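Local coordinates for outer membrane protein Omp121 (Bacteroides thetaiotaomicron, PDB 5FQ8), which belongs to the TonB-dependent receptor family and probably carries nutrients across the outer membrane through a plugged beta barrel, at residues Asn659-Asp664 / Leu704-Pro710; Asp715-Thr721 / Ser807-Lys813. All coordinates share one frame; numbering follows the deposited sequence.

Interaction 1 of 2, residues Asn659-Asp664 / Leu704-Pro710; sequences NRLSFD and LLISGTP
Arg-660, just before its strand begins, grips a single backbone oxygen, Thr-709 O, with two nitrogens. NE lies 3.0 Å and NH2 2.7 Å from Thr-709 O, and both donors stand in the carbonyl plane; conversely, the oxygen lies at the edge of the guanidinium, within 14° of its plane. The side chain gets there by a bend at chi3 (65°), which turns the guanidinium back toward the 704-710 segment. Its backbone takes part too: Thr-709 N donates to Arg-660 O at 2.9 Å. Arg-660 and Leu-661 together face Phe-656 of the preceding strand, a classic beta bulge at the strand start.

Beyond the bulge the pairing is regular and the strands run nearly antiparallel. Ser-662 and Ser-707 form a hydrogen-bonded pair, Ser-662 N to Ser-707 O and Ser-707 N to Ser-662 O, each 2.7 Å, and Asp-664 with Leu-705 forms the next. Between them Phe-663 faces Ile-706 in a non-hydrogen-bonded pair, CB against CG1 at 3.8 Å. With CG of Phe-663 placed between its backbone N and carbonyl carbon (chi1 83°), the ring leads away from Ile-706, and the side chain touches Leu-652 and Met-654 of strand 643-656. On the other face, Asp-664 OD1 forms a salt bridge with Arg-588.

This is the ladder of neighbouring strands in a TonB-dependent receptor barrel. The paired Arg-660 donors would probably polarise the Thr-709 carbonyl and fix the guanidinium's rotation, so that side-chain bonds continue the backbone ladder to the corner at Pro-710.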
ATOM      1  N   ASN B 659      53.103   2.788 -36.846  1.00 42.85           N
ATOM      2  CA  ASN B 659      51.729   2.575 -36.405  1.00 38.55           C
ATOM      3  C   ASN B 659      50.729   2.523 -37.548  1.00 41.56           C
ATOM      4  O   ASN B 659      49.528   2.653 -37.314  1.00 42.79           O
ATOM      5  CB  ASN B 659      51.294   3.640 -35.400  1.00 38.12           C
ATOM      6  CG  ASN B 659      51.505   3.204 -33.989  1.00 48.98           C
ATOM      7  OD1 ASN B 659      50.664   2.510 -33.412  1.00 44.80           O
ATOM      8  ND2 ASN B 659      52.627   3.602 -33.412  1.00 38.45           N
ATOM      9  N   ARG B 660      51.178   2.334 -38.781  1.00 39.69           N
ATOM     10  CA  ARG B 660      50.231   2.209 -39.878  1.00 41.75           C
ATOM     11  C   ARG B 660      49.738   0.790 -40.050  1.00 38.32           C
ATOM     12  O   ARG B 660      48.956   0.534 -40.965  1.00 38.15           O
ATOM     13  CB  ARG B 660      50.853   2.717 -41.181  1.00 42.50           C
ATOM     14  CG  ARG B 660      51.095   4.206 -41.180  1.00 39.68           C
ATOM     15  CD  ARG B 660      51.470   4.697 -42.528  1.00 40.39           C
ATOM     16  NE  ARG B 660      50.393   4.544 -43.489  1.00 40.08           N
ATOM     17  CZ  ARG B 660      50.556   4.685 -44.796  1.00 40.65           C
ATOM     18  NH1 ARG B 660      51.755   4.977 -45.281  1.00 43.66           N
ATOM     19  NH2 ARG B 660      49.531   4.536 -45.615  1.00 40.35           N
ATOM     20  N   LEU B 661      50.162  -0.119 -39.178  1.00 41.63           N
ATOM     21  CA  LEU B 661      49.644  -1.478 -39.104  1.00 37.92           C
ATOM     22  C   LEU B 661      49.855  -1.942 -37.674  1.00 37.63           C
ATOM     23  O   LEU B 661      50.933  -1.733 -37.113  1.00 38.11           O
ATOM     24  CB  LEU B 661      50.348  -2.406 -40.093  1.00 38.62           C
ATOM     25  CG  LEU B 661      49.905  -3.864 -40.067  1.00 38.37           C
ATOM     26  CD1 LEU B 661      48.462  -3.946 -40.474  1.00 37.68           C
ATOM     27  CD2 LEU B 661      50.758  -4.710 -40.970  1.00 39.17           C
ATOM     28  N   SER B 662      48.826  -2.544 -37.082  1.00 40.96           N
ATOM     29  CA  SER B 662      48.831  -2.844 -35.656  1.00 41.75           C
ATOM     30  C   SER B 662      47.839  -3.959 -35.380  1.00 40.29           C
ATOM     31  O   SER B 662      46.725  -3.937 -35.910  1.00 46.80           O
ATOM     32  CB  SER B 662      48.479  -1.595 -34.842  1.00 43.75           C
ATOM     33  OG  SER B 662      48.091  -1.927 -33.528  1.00 46.43           O
ATOM     34  N   PHE B 663      48.249  -4.937 -34.572  1.00 35.98           N
ATOM     35  CA  PHE B 663      47.378  -6.044 -34.204  1.00 35.46           C
ATOM     36  C   PHE B 663      47.609  -6.434 -32.751  1.00 35.29           C
ATOM     37  O   PHE B 663      48.708  -6.292 -32.218  1.00 35.78           O
ATOM     38  CB  PHE B 663      47.583  -7.281 -35.090  1.00 35.86           C
ATOM     39  CG  PHE B 663      48.736  -8.144 -34.668  1.00 36.47           C
ATOM     40  CD1 PHE B 663      48.560  -9.176 -33.764  1.00 36.26           C
ATOM     41  CD2 PHE B 663      49.998  -7.924 -35.180  1.00 37.31           C
ATOM     42  CE1 PHE B 663      49.617  -9.952 -33.367  1.00 36.86           C
ATOM     43  CE2 PHE B 663      51.055  -8.704 -34.797  1.00 37.91           C
ATOM     44  CZ  PHE B 663      50.870  -9.717 -33.887  1.00 37.69           C
ATOM     45  N   ASP B 664      46.559  -6.956 -32.126  1.00 34.62           N
ATOM     46  CA  ASP B 664      46.590  -7.407 -30.741  1.00 34.39           C
ATOM     47  C   ASP B 664      45.825  -8.713 -30.672  1.00 34.07           C
ATOM     48  O   ASP B 664      44.720  -8.803 -31.208  1.00 33.61           O
ATOM     49  CB  ASP B 664      45.978  -6.358 -29.800  1.00 33.82           C
ATOM     50  CG  ASP B 664      46.160  -6.700 -28.344  1.00 33.69           C
ATOM     51  OD1 ASP B 664      47.216  -6.392 -27.774  1.00 34.16           O
ATOM     52  OD2 ASP B 664      45.237  -7.273 -27.757  1.00 33.15           O
ATOM     53  N   LEU B 704      41.053 -10.804 -30.726  1.00 31.92           N
ATOM     54  CA  LEU B 704      41.939 -10.416 -31.808  1.00 32.51           C
ATOM     55  C   LEU B 704      41.525  -9.055 -32.338  1.00 32.29           C
ATOM     56  O   LEU B 704      40.347  -8.828 -32.618  1.00 31.78           O
ATOM     57  CB  LEU B 704      41.900 -11.475 -32.904  1.00 32.84           C
ATOM     58  CG  LEU B 704      42.323 -11.153 -34.320  1.00 33.33           C
ATOM     59  CD1 LEU B 704      43.758 -10.718 -34.322  1.00 33.98           C
ATOM     60  CD2 LEU B 704      42.139 -12.402 -35.132  1.00 33.59           C
ATOM     61  N   LEU B 705      42.491  -8.159 -32.469  1.00 32.70           N
ATOM     62  CA  LEU B 705      42.277  -6.829 -33.021  1.00 32.62           C
ATOM     63  C   LEU B 705      43.308  -6.558 -34.110  1.00 33.35           C
ATOM     64  O   LEU B 705      44.487  -6.871 -33.945  1.00 33.92           O
ATOM     65  CB  LEU B 705      42.358  -5.778 -31.914  1.00 32.37           C
ATOM     66  CG  LEU B 705      42.406  -4.285 -32.214  1.00 32.41           C
ATOM     67  CD1 LEU B 705      41.138  -3.854 -32.873  1.00 31.95           C
ATOM     68  CD2 LEU B 705      42.615  -3.525 -30.941  1.00 32.24           C
ATOM     69  N   ILE B 706      42.864  -6.003 -35.236  1.00 33.38           N
ATOM     70  CA  ILE B 706      43.758  -5.648 -36.339  1.00 40.15           C
ATOM     71  C   ILE B 706      43.353  -4.292 -36.888  1.00 46.90           C
ATOM     72  O   ILE B 706      42.188  -4.084 -37.235  1.00 58.34           O
ATOM     73  CB  ILE B 706      43.730  -6.684 -37.475  1.00 34.42           C
ATOM     74  CG1 ILE B 706      44.326  -7.994 -37.010  1.00 34.68           C
ATOM     75  CG2 ILE B 706      44.512  -6.187 -38.647  1.00 35.11           C
ATOM     76  CD1 ILE B 706      43.979  -9.110 -37.908  1.00 34.85           C
ATOM     77  N   SER B 707      44.310  -3.376 -36.987  1.00 34.46           N
ATOM     78  CA  SER B 707      44.041  -2.063 -37.546  1.00 34.48           C
ATOM     79  C   SER B 707      45.240  -1.611 -38.355  1.00 53.36           C
ATOM     80  O   SER B 707      46.368  -2.049 -38.130  1.00 41.42           O
ATOM     81  CB  SER B 707      43.730  -1.032 -36.464  1.00 56.65           C
ATOM     82  OG  SER B 707      44.771  -0.999 -35.508  1.00 46.29           O
ATOM     83  N   GLY B 708      44.973  -0.723 -39.303  1.00 41.69           N
ATOM     84  CA  GLY B 708      46.017  -0.150 -40.131  1.00 37.09           C
ATOM     85  C   GLY B 708      45.492   1.068 -40.848  1.00 36.28           C
ATOM     86  O   GLY B 708      44.294   1.357 -40.834  1.00 35.69           O
ATOM     87  N   THR B 709      46.411   1.790 -41.477  1.00 46.61           N
ATOM     88  CA  THR B 709      46.088   3.012 -42.205  1.00 37.16           C
ATOM     89  C   THR B 709      46.626   2.861 -43.617  1.00 37.90           C
ATOM     90  O   THR B 709      47.717   3.345 -43.927  1.00 39.10           O
ATOM     91  CB  THR B 709      46.661   4.244 -41.507  1.00 37.33           C
ATOM     92  OG1 THR B 709      46.387   4.168 -40.106  1.00 36.74           O
ATOM     93  CG2 THR B 709      46.008   5.477 -42.043  1.00 37.30           C
ATOM     94  N   PRO B 710      45.882   2.194 -44.498  1.00 37.78           N
ATOM     95  CA  PRO B 710      46.408   1.912 -45.839  1.00 38.53           C
ATOM     96  C   PRO B 710      46.737   3.143 -46.666  1.00 42.16           C
ATOM     97  O   PRO B 710      47.575   3.059 -47.571  1.00 39.90           O
ATOM     98  CB  PRO B 710      45.275   1.100 -46.477  1.00 38.14           C
ATOM     99  CG  PRO B 710      44.070   1.433 -45.695  1.00 37.26           C
ATOM    100  CD  PRO B 710      44.572   1.565 -44.299  1.00 37.00           C
TER

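Interaction 2 of 2, residues Asp715-Thr721 / Ser807-Lys813; sequences DFSWELT and STNLKYK
The indole of Trp-718 meets Thr-808 OG1 at its edge, 11° out of the ring plane, and NE1 donates to that hydroxyl oxygen at 2.9 Å in a bent bond. With OG1 anti to the backbone N, Thr-808 presents its hydroxyl to the indole. Leu-810 CD2 approaches the same ring obliquely, its side chain lying alongside and pointing the same way. The side chains of Phe-716 and Tyr-812 cross at about a right angle, and each ring has the other residue's CB at its edge; Phe-716 CD1 is 4.1 Å from Tyr-812 CB.

On the face of Ser-717, a water bridges Ser-717 OG (2.8 Å) and Asn-809 O (2.9 Å), donating to the latter. The strands run antiparallel, as barrel neighbours do, and Ser-717/Lys-811, Glu-719/Asn-809 and Thr-721/Ser-807 are the hydrogen-bonded pairs.

At the turn end, Lys-813 NZ meets Asp-715 OD2 at 2.7 Å from above the carboxylate plane (74° out of it), a salt bridge. An alanine in place of Asp-715 would probably leave the Lys-813 ammonium without this mate and free to swing. Lys-813 N also donates to Asp-715 O (2.9 Å), so backbone bond and salt bridge together hold the end of a ladder whose largely apolar face has one side-chain hydrogen bond across it, from the Trp-718 indole.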
ATOM      1  N   ASP B 715      46.209  15.584 -46.567  1.00 40.93           N
ATOM      2  CA  ASP B 715      44.801  15.933 -46.444  1.00 40.28           C
ATOM      3  C   ASP B 715      43.864  14.734 -46.411  1.00 46.38           C
ATOM      4  O   ASP B 715      42.649  14.926 -46.372  1.00 47.20           O
ATOM      5  CB  ASP B 715      44.389  16.851 -47.598  1.00 40.79           C
ATOM      6  CG  ASP B 715      44.979  18.224 -47.480  1.00 41.42           C
ATOM      7  OD1 ASP B 715      45.210  18.658 -46.344  1.00 41.22           O
ATOM      8  OD2 ASP B 715      45.220  18.868 -48.517  1.00 42.16           O
ATOM      9  N   PHE B 716      44.370  13.507 -46.431  1.00 39.46           N
ATOM     10  CA  PHE B 716      43.477  12.361 -46.518  1.00 38.81           C
ATOM     11  C   PHE B 716      44.090  11.158 -45.832  1.00 38.58           C
ATOM     12  O   PHE B 716      45.245  10.809 -46.092  1.00 39.18           O
ATOM     13  CB  PHE B 716      43.155  12.007 -47.969  1.00 39.15           C
ATOM     14  CG  PHE B 716      42.301  10.790 -48.105  1.00 38.56           C
ATOM     15  CD1 PHE B 716      40.959  10.842 -47.807  1.00 38.22           C
ATOM     16  CD2 PHE B 716      42.838   9.594 -48.518  1.00 38.75           C
ATOM     17  CE1 PHE B 716      40.164   9.720 -47.926  1.00 37.34           C
ATOM     18  CE2 PHE B 716      42.051   8.473 -48.638  1.00 38.25           C
ATOM     19  CZ  PHE B 716      40.713   8.535 -48.343  1.00 37.54           C
ATOM     20  N   SER B 717      43.303  10.522 -44.977  1.00 37.77           N
ATOM     21  CA  SER B 717      43.690   9.270 -44.357  1.00 37.50           C
ATOM     22  C   SER B 717      42.510   8.308 -44.393  1.00 40.70           C
ATOM     23  O   SER B 717      41.349   8.715 -44.374  1.00 36.59           O
ATOM     24  CB  SER B 717      44.209   9.479 -42.923  1.00 37.28           C
ATOM     25  OG  SER B 717      43.236  10.041 -42.061  1.00 39.63           O
ATOM     26  N   TRP B 718      42.831   7.027 -44.493  1.00 43.12           N
ATOM     27  CA  TRP B 718      41.852   5.953 -44.508  1.00 36.19           C
ATOM     28  C   TRP B 718      42.334   4.890 -43.550  1.00 35.95           C
ATOM     29  O   TRP B 718      43.436   4.371 -43.711  1.00 36.47           O
ATOM     30  CB  TRP B 718      41.682   5.359 -45.900  1.00 36.56           C
ATOM     31  CG  TRP B 718      40.829   4.122 -45.925  1.00 43.17           C
ATOM     32  CD1 TRP B 718      39.824   3.799 -45.068  1.00 38.77           C
ATOM     33  CD2 TRP B 718      40.919   3.033 -46.856  1.00 43.61           C
ATOM     34  NE1 TRP B 718      39.277   2.593 -45.408  1.00 36.49           N
ATOM     35  CE2 TRP B 718      39.933   2.100 -46.502  1.00 36.63           C
ATOM     36  CE3 TRP B 718      41.732   2.764 -47.955  1.00 60.38           C
ATOM     37  CZ2 TRP B 718      39.740   0.922 -47.200  1.00 35.81           C
ATOM     38  CZ3 TRP B 718      41.538   1.597 -48.645  1.00 37.23           C
ATOM     39  CH2 TRP B 718      40.550   0.688 -48.264  1.00 36.57           C
ATOM     40  N   GLU B 719      41.527   4.585 -42.546  1.00 42.46           N
ATOM     41  CA  GLU B 719      41.867   3.550 -41.591  1.00 45.75           C
ATOM     42  C   GLU B 719      40.855   2.421 -41.682  1.00 38.62           C
ATOM     43  O   GLU B 719      39.694   2.624 -42.046  1.00 36.21           O
ATOM     44  CB  GLU B 719      41.926   4.102 -40.170  1.00 49.05           C
ATOM     45  CG  GLU B 719      42.861   5.283 -39.998  1.00 49.33           C
ATOM     46  CD  GLU B 719      43.217   5.560 -38.551  1.00 54.22           C
ATOM     47  OE1 GLU B 719      42.733   4.826 -37.658  1.00 56.68           O
ATOM     48  OE2 GLU B 719      43.991   6.516 -38.312  1.00 55.85           O
ATOM     49  N   LEU B 720      41.319   1.224 -41.376  1.00 36.70           N
ATOM     50  CA  LEU B 720      40.466   0.058 -41.273  1.00 33.96           C
ATOM     51  C   LEU B 720      40.723  -0.606 -39.937  1.00 33.63           C
ATOM     52  O   LEU B 720      41.863  -0.687 -39.474  1.00 34.01           O
ATOM     53  CB  LEU B 720      40.728  -0.923 -42.395  1.00 34.41           C
ATOM     54  CG  LEU B 720      40.210  -0.509 -43.757  1.00 34.66           C
ATOM     55  CD1 LEU B 720      40.920  -1.312 -44.797  1.00 35.33           C
ATOM     56  CD2 LEU B 720      38.735  -0.763 -43.817  1.00 34.04           C
ATOM     57  N   THR B 721      39.664  -1.077 -39.317  1.00 36.15           N
ATOM     58  CA  THR B 721      39.818  -1.807 -38.079  1.00 33.21           C
ATOM     59  C   THR B 721      38.937  -3.039 -38.124  1.00 36.86           C
ATOM     60  O   THR B 721      37.813  -2.991 -38.627  1.00 36.80           O
ATOM     61  CB  THR B 721      39.494  -0.915 -36.889  1.00 32.21           C
ATOM     62  OG1 THR B 721      40.492   0.106 -36.802  1.00 32.66           O
ATOM     63  CG2 THR B 721      39.483  -1.714 -35.617  1.00 31.86           C
ATOM     64  N   SER B 807      35.428  -1.659 -38.837  1.00 31.08           N
ATOM     65  CA  SER B 807      35.261  -0.221 -38.857  1.00 31.07           C
ATOM     66  C   SER B 807      36.127   0.374 -39.946  1.00 31.76           C
ATOM     67  O   SER B 807      37.151  -0.189 -40.311  1.00 32.25           O
ATOM     68  CB  SER B 807      35.624   0.396 -37.523  1.00 30.86           C
ATOM     69  OG  SER B 807      34.578   0.204 -36.599  1.00 70.87           O
ATOM     70  N   THR B 808      35.706   1.517 -40.453  1.00 31.83           N
ATOM     71  CA  THR B 808      36.550   2.324 -41.312  1.00 37.39           C
ATOM     72  C   THR B 808      36.410   3.779 -40.903  1.00 35.14           C
ATOM     73  O   THR B 808      35.362   4.192 -40.416  1.00 43.08           O
ATOM     74  CB  THR B 808      36.187   2.133 -42.779  1.00 32.81           C
ATOM     75  OG1 THR B 808      37.026   2.959 -43.572  1.00 33.48           O
ATOM     76  CG2 THR B 808      34.756   2.508 -43.032  1.00 32.40           C
ATOM     77  N   ASN B 809      37.475   4.554 -41.080  1.00 32.99           N
ATOM     78  CA  ASN B 809      37.464   5.967 -40.700  1.00 33.04           C
ATOM     79  C   ASN B 809      38.228   6.773 -41.744  1.00 33.79           C
ATOM     80  O   ASN B 809      39.439   6.605 -41.896  1.00 34.32           O
ATOM     81  CB  ASN B 809      38.060   6.173 -39.305  1.00 62.56           C
ATOM     82  CG  ASN B 809      37.383   5.321 -38.238  1.00 46.17           C
ATOM     83  OD1 ASN B 809      36.361   5.703 -37.670  1.00 46.31           O
ATOM     84  ND2 ASN B 809      37.965   4.164 -37.951  1.00 43.75           N
ATOM     85  N   LEU B 810      37.518   7.641 -42.453  1.00 33.87           N
ATOM     86  CA  LEU B 810      38.098   8.546 -43.431  1.00 34.58           C
ATOM     87  C   LEU B 810      38.216   9.947 -42.856  1.00 34.68           C
ATOM     88  O   LEU B 810      37.323  10.421 -42.154  1.00 34.18           O
ATOM     89  CB  LEU B 810      37.239   8.586 -44.683  1.00 34.70           C
ATOM     90  CG  LEU B 810      36.870   7.183 -45.119  1.00 34.49           C
ATOM     91  CD1 LEU B 810      35.824   7.241 -46.174  1.00 34.50           C
ATOM     92  CD2 LEU B 810      38.094   6.530 -45.654  1.00 35.08           C
ATOM     93  N   LYS B 811      39.328  10.607 -43.155  1.00 35.37           N
ATOM     94  CA  LYS B 811      39.526  12.008 -42.809  1.00 35.62           C
ATOM     95  C   LYS B 811      40.069  12.725 -44.030  1.00 36.44           C
ATOM     96  O   LYS B 811      41.144  12.381 -44.525  1.00 38.63           O
ATOM     97  CB  LYS B 811      40.478  12.167 -41.617  1.00 35.66           C
ATOM     98  CG  LYS B 811      40.075  11.388 -40.383  1.00 43.78           C
ATOM     99  CD  LYS B 811      40.752  11.917 -39.132  1.00 43.00           C
ATOM    100  CE  LYS B 811      40.279  13.331 -38.817  1.00 46.82           C
ATOM    101  NZ  LYS B 811      40.854  13.888 -37.552  1.00 51.59           N
ATOM    102  N   TYR B 812      39.326  13.708 -44.524  1.00 36.53           N
ATOM    103  CA  TYR B 812      39.782  14.561 -45.617  1.00 37.34           C
ATOM    104  C   TYR B 812      39.700  16.018 -45.173  1.00 37.52           C
ATOM    105  O   TYR B 812      38.628  16.621 -45.192  1.00 37.26           O
ATOM    106  CB  TYR B 812      38.975  14.323 -46.883  1.00 37.43           C
ATOM    107  CG  TYR B 812      39.301  15.303 -47.980  1.00 38.26           C
ATOM    108  CD1 TYR B 812      40.527  15.274 -48.617  1.00 39.02           C
ATOM    109  CD2 TYR B 812      38.382  16.266 -48.370  1.00 38.31           C
ATOM    110  CE1 TYR B 812      40.834  16.173 -49.614  1.00 39.82           C
ATOM    111  CE2 TYR B 812      38.676  17.168 -49.363  1.00 39.10           C
ATOM    112  CZ  TYR B 812      39.903  17.120 -49.983  1.00 57.69           C
ATOM    113  OH  TYR B 812      40.205  18.019 -50.979  1.00 43.10           O
ATOM    114  N   LYS B 813      40.845  16.581 -44.801  1.00 38.03           N
ATOM    115  CA  LYS B 813      40.920  17.960 -44.332  1.00 42.27           C
ATOM    116  C   LYS B 813      40.073  18.128 -43.085  1.00 37.54           C
ATOM    117  O   LYS B 813      40.477  17.718 -41.994  1.00 37.22           O
ATOM    118  CB  LYS B 813      40.469  18.950 -45.411  1.00 38.80           C
ATOM    119  CG  LYS B 813      41.503  19.279 -46.454  1.00 39.75           C
ATOM    120  CD  LYS B 813      40.845  19.863 -47.693  1.00 40.14           C
ATOM    121  CE  LYS B 813      41.796  20.747 -48.509  1.00 41.18           C
ATOM    122  NZ  LYS B 813      42.887  19.990 -49.165  1.00 41.69           N
TER
HETATM  123  O   HOH W   1      41.631   8.154 -40.865  1.00 18.78           O

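From the N terminus, strand 661-680 comes first, and interaction 1 closes a 39-residue loop, largely strand, when 704-710 returns beside its start. Only four residues separate it from interaction 2, which opens at Asp-715, so the two follow in series, neither enclosing nor crossing the other. Its loop of 85 residues, which includes the small four-stranded sheet of 741-794, ends when 807-813 pairs with 715-721. The contacts share a border, since strands 697-712 and 716-731 are consecutive and adjacent: Gly-708 O lies 3.0 Å from Leu-720 N, probably hydrogen-bonded. Together they join four successive strands of the barrel wall, 661-680, 697-712, 716-731 and 802-812; the centres of the two interactions lie about 13 Å apart.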